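Local atomic coordinates of glycoside hydrolase family 15, cellulose signaling associated protein envoy (Hypocrea jecorina, PDB entry 4WUJ), a protein that binds flavin mononucleotide in a LOV domain and probably acts as a blue-light photoreceptor that links light and oxidative stress signalling. Residues H104-V109 / I127-A132. Numbering follows the deposited sequence.
With FMN (flavin mononucleotide), chain I.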
loop_
_atom_site.group_PDB
_atom_site.type_symbol
_atom_site.label_atom_id
_atom_site.label_comp_id
_atom_site.label_asym_id
_atom_site.label_seq_id
_atom_site.Cartn_x
_atom_site.Cartn_y
_atom_site.Cartn_z
ATOM N N HIS C 104 -13.111 -19.898 4.605
ATOM C CA HIS C 104 -12.515 -18.717 5.252
ATOM C C HIS C 104 -11.117 -19.025 5.797
ATOM O O HIS C 104 -10.766 -18.596 6.890
ATOM C CB HIS C 104 -13.396 -18.208 6.379
ATOM C CG HIS C 104 -14.767 -17.835 5.934
ATOM N ND1 HIS C 104 -15.667 -17.195 6.755
ATOM C CD2 HIS C 104 -15.394 -18.008 4.747
ATOM C CE1 HIS C 104 -16.792 -16.990 6.091
ATOM N NE2 HIS C 104 -16.649 -17.474 4.870
ATOM N N GLN C 105 -10.333 -19.780 5.033
ATOM C CA GLN C 105 -8.993 -20.149 5.437
ATOM C C GLN C 105 -7.973 -19.389 4.624
ATOM O O GLN C 105 -8.107 -19.258 3.401
ATOM C CB GLN C 105 -8.730 -21.644 5.199
ATOM C CG GLN C 105 -9.343 -22.608 6.196
ATOM C CD GLN C 105 -9.347 -24.024 5.662
ATOM O OE1 GLN C 105 -8.802 -24.292 4.580
ATOM N NE2 GLN C 105 -9.965 -24.940 6.403
ATOM N N GLU C 106 -6.924 -18.951 5.312
ATOM C CA GLU C 106 -5.725 -18.435 4.673
ATOM C C GLU C 106 -5.265 -19.473 3.704
ATOM O O GLU C 106 -5.395 -20.661 3.982
ATOM C CB GLU C 106 -4.604 -18.247 5.699
ATOM C CG GLU C 106 -4.801 -17.068 6.597
ATOM C CD GLU C 106 -3.855 -17.074 7.784
ATOM O OE1 GLU C 106 -2.631 -17.344 7.599
ATOM O OE2 GLU C 106 -4.358 -16.783 8.897
ATOM N N VAL C 107 -4.667 -19.037 2.605
ATOM C CA VAL C 107 -4.114 -19.956 1.661
ATOM C C VAL C 107 -3.078 -19.273 0.843
ATOM O O VAL C 107 -3.175 -18.083 0.529
ATOM C CB VAL C 107 -5.203 -20.502 0.711
ATOM C CG1 VAL C 107 -5.942 -19.347 0.024
ATOM C CG2 VAL C 107 -4.610 -21.437 -0.316
ATOM N N GLN C 108 -2.065 -20.025 0.476
ATOM C CA GLN C 108 -1.048 -19.472 -0.382
ATOM C C GLN C 108 -0.648 -20.531 -1.363
ATOM O O GLN C 108 -0.244 -21.641 -0.975
ATOM C CB GLN C 108 0.149 -18.960 0.434
ATOM C CG GLN C 108 1.297 -18.469 -0.406
ATOM C CD GLN C 108 2.451 -17.933 0.446
ATOM O OE1 GLN C 108 3.073 -18.668 1.218
ATOM N NE2 GLN C 108 2.711 -16.641 0.336
ATOM N N VAL C 109 -0.772 -20.180 -2.633
ATOM C CA VAL C 109 -0.426 -21.060 -3.713
ATOM C C VAL C 109 0.324 -20.279 -4.757
ATOM O O VAL C 109 0.410 -19.060 -4.725
ATOM C CB VAL C 109 -1.698 -21.652 -4.417
ATOM C CG1 VAL C 109 -2.727 -22.095 -3.391
ATOM C CG2 VAL C 109 -2.295 -20.637 -5.386
ATOM N N ILE C 127 -4.331 -15.504 -0.120
ATOM C CA ILE C 127 -5.656 -15.016 0.146
ATOM C C ILE C 127 -5.930 -15.126 1.611
ATOM O O ILE C 127 -5.768 -16.187 2.215
ATOM C CB ILE C 127 -6.694 -15.794 -0.716
ATOM C CG1 ILE C 127 -6.274 -15.684 -2.179
ATOM C CG2 ILE C 127 -8.096 -15.243 -0.484
ATOM C CD1 ILE C 127 -7.000 -16.522 -3.161
ATOM N N LEU C 128 -6.322 -14.015 2.202
ATOM C CA LEU C 128 -6.648 -13.973 3.608
ATOM C C LEU C 128 -8.101 -13.539 3.842
ATOM O O LEU C 128 -8.624 -12.696 3.131
ATOM C CB LEU C 128 -5.676 -13.021 4.317
ATOM C CG LEU C 128 -4.203 -13.391 4.073
ATOM C CD1 LEU C 128 -3.569 -12.615 2.930
ATOM C CD2 LEU C 128 -3.427 -13.173 5.323
ATOM N N PRO C 129 -8.752 -14.120 4.853
ATOM C CA PRO C 129 -10.096 -13.753 5.297
ATOM C C PRO C 129 -10.128 -12.525 6.196
ATOM O O PRO C 129 -9.220 -12.336 7.001
ATOM C CB PRO C 129 -10.506 -14.959 6.139
ATOM C CG PRO C 129 -9.177 -15.405 6.769
ATOM C CD PRO C 129 -8.223 -15.275 5.602
ATOM N N LEU C 130 -11.181 -11.718 6.072
ATOM C CA LEU C 130 -11.480 -10.670 7.042
ATOM C C LEU C 130 -12.660 -11.071 7.925
ATOM O O LEU C 130 -13.273 -12.118 7.717
ATOM C CB LEU C 130 -11.837 -9.365 6.324
ATOM C CG LEU C 130 -10.703 -8.367 6.192
ATOM C CD1 LEU C 130 -9.488 -9.052 5.545
ATOM C CD2 LEU C 130 -11.163 -7.118 5.407
ATOM N N TRP C 131 -12.971 -10.230 8.910
ATOM C CA TRP C 131 -14.193 -10.380 9.706
ATOM C C TRP C 131 -15.317 -9.492 9.135
ATOM O O TRP C 131 -15.052 -8.474 8.472
ATOM C CB TRP C 131 -13.920 -10.079 11.197
ATOM C CG TRP C 131 -13.703 -8.603 11.582
ATOM C CD1 TRP C 131 -14.507 -7.531 11.258
ATOM C CD2 TRP C 131 -12.632 -8.062 12.402
ATOM N NE1 TRP C 131 -13.992 -6.367 11.803
ATOM C CE2 TRP C 131 -12.852 -6.663 12.510
ATOM C CE3 TRP C 131 -11.510 -8.622 13.044
ATOM C CZ2 TRP C 131 -11.982 -5.812 13.239
ATOM C CZ3 TRP C 131 -10.640 -7.768 13.768
ATOM C CH2 TRP C 131 -10.888 -6.384 13.857
ATOM N N ALA C 132 -16.570 -9.886 9.373
ATOM C CA ALA C 132 -17.724 -9.128 8.870
ATOM C C ALA C 132 -17.620 -7.647 9.228
ATOM O O ALA C 132 -17.623 -7.282 10.402
ATOM C CB ALA C 132 -19.037 -9.711 9.396
HETATM N N1 FMN I . -6.845 -16.322 -8.820
HETATM C C2 FMN I . -5.738 -16.149 -9.624
HETATM O O2 FMN I . -5.497 -16.945 -10.529
HETATM N N3 FMN I . -4.896 -15.058 -9.423
HETATM C C4 FMN I . -5.130 -14.146 -8.423
HETATM O O4 FMN I . -4.370 -13.190 -8.295
HETATM C C4A FMN I . -6.251 -14.310 -7.598
HETATM N N5 FMN I . -6.529 -13.396 -6.590
HETATM C C5A FMN I . -7.615 -13.573 -5.781
HETATM C C6 FMN I . -7.840 -12.648 -4.778
HETATM C C7 FMN I . -8.946 -12.771 -3.954
HETATM C C7M FMN I . -9.138 -11.750 -2.876
HETATM C C8 FMN I . -9.834 -13.855 -4.138
HETATM C C8M FMN I . -11.039 -13.999 -3.243
HETATM C C9 FMN I . -9.585 -14.797 -5.146
HETATM C C9A FMN I . -8.478 -14.660 -5.975
HETATM N N10 FMN I . -8.212 -15.575 -7.000
HETATM C C10 FMN I . -7.104 -15.401 -7.806
HETATM C "C1'" FMN I . -9.036 -16.817 -7.265
HETATM C "C2'" FMN I . -10.287 -16.705 -8.104
HETATM O "O2'" FMN I . -10.861 -15.435 -7.899
HETATM C "C3'" FMN I . -11.222 -17.894 -7.740
HETATM O "O3'" FMN I . -11.519 -17.895 -6.348
HETATM C "C4'" FMN I . -10.562 -19.243 -8.116
HETATM O "O4'" FMN I . -10.430 -19.293 -9.520
HETATM C "C5'" FMN I . -11.322 -20.470 -7.581
HETATM O "O5'" FMN I . -12.699 -20.372 -7.898
HETATM P P FMN I . -13.267 -20.924 -9.282
HETATM O O1P FMN I . -14.737 -20.534 -9.293
HETATM O O2P FMN I . -12.626 -20.366 -10.507
HETATM O O3P FMN I . -13.130 -22.410 -9.306
#
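The carbonyl oxygen of Ile127 is gripped twice, by neighbouring groups of 104-109: Val107 N donates a somewhat bent bond of 3.1 Å (144°) within the carbonyl plane, and Glu106 CA adds a CH···O contact to Ile127 O at 3.3 Å. In return Ile127 N gives a straighter bond of 2.9 Å to Val107 O, nearly along the C=O axis. Val107 and Ile127 thus form an antiparallel hydrogen-bonded pair. Their side chains lie side by side on one face of the sheet, Val107 CG1 resting 3.7 Å from Ile127 CB. From that face Ile127 CD1, at the end of an extended chain (chi2 171°), reaches 3.7 Å to FMN C9A, so Ile127 brings this end of the hairpin into the flavin pocket wall of the LOV (PAS) fold. Beyond the pair, Pro129 sets its ring against the other backbone, CG 3.6 Å from His104 O, while the Glu106 side chain crosses that ring obliquely, Glu106 CG 4.0 Å from Pro129 CD. Glu106 OE2 forms a salt bridge with Arg24 NE and OE1 accepts a hydrogen bond from Thr28 N. His104 closes helix 92-103 with a Schellman motif; that helix packs Ala100 on Val107 and Met97 on Ile127, while strand 139-144 flanks strand 120-129 and Ile21 of helix 14-22 touches Leu128.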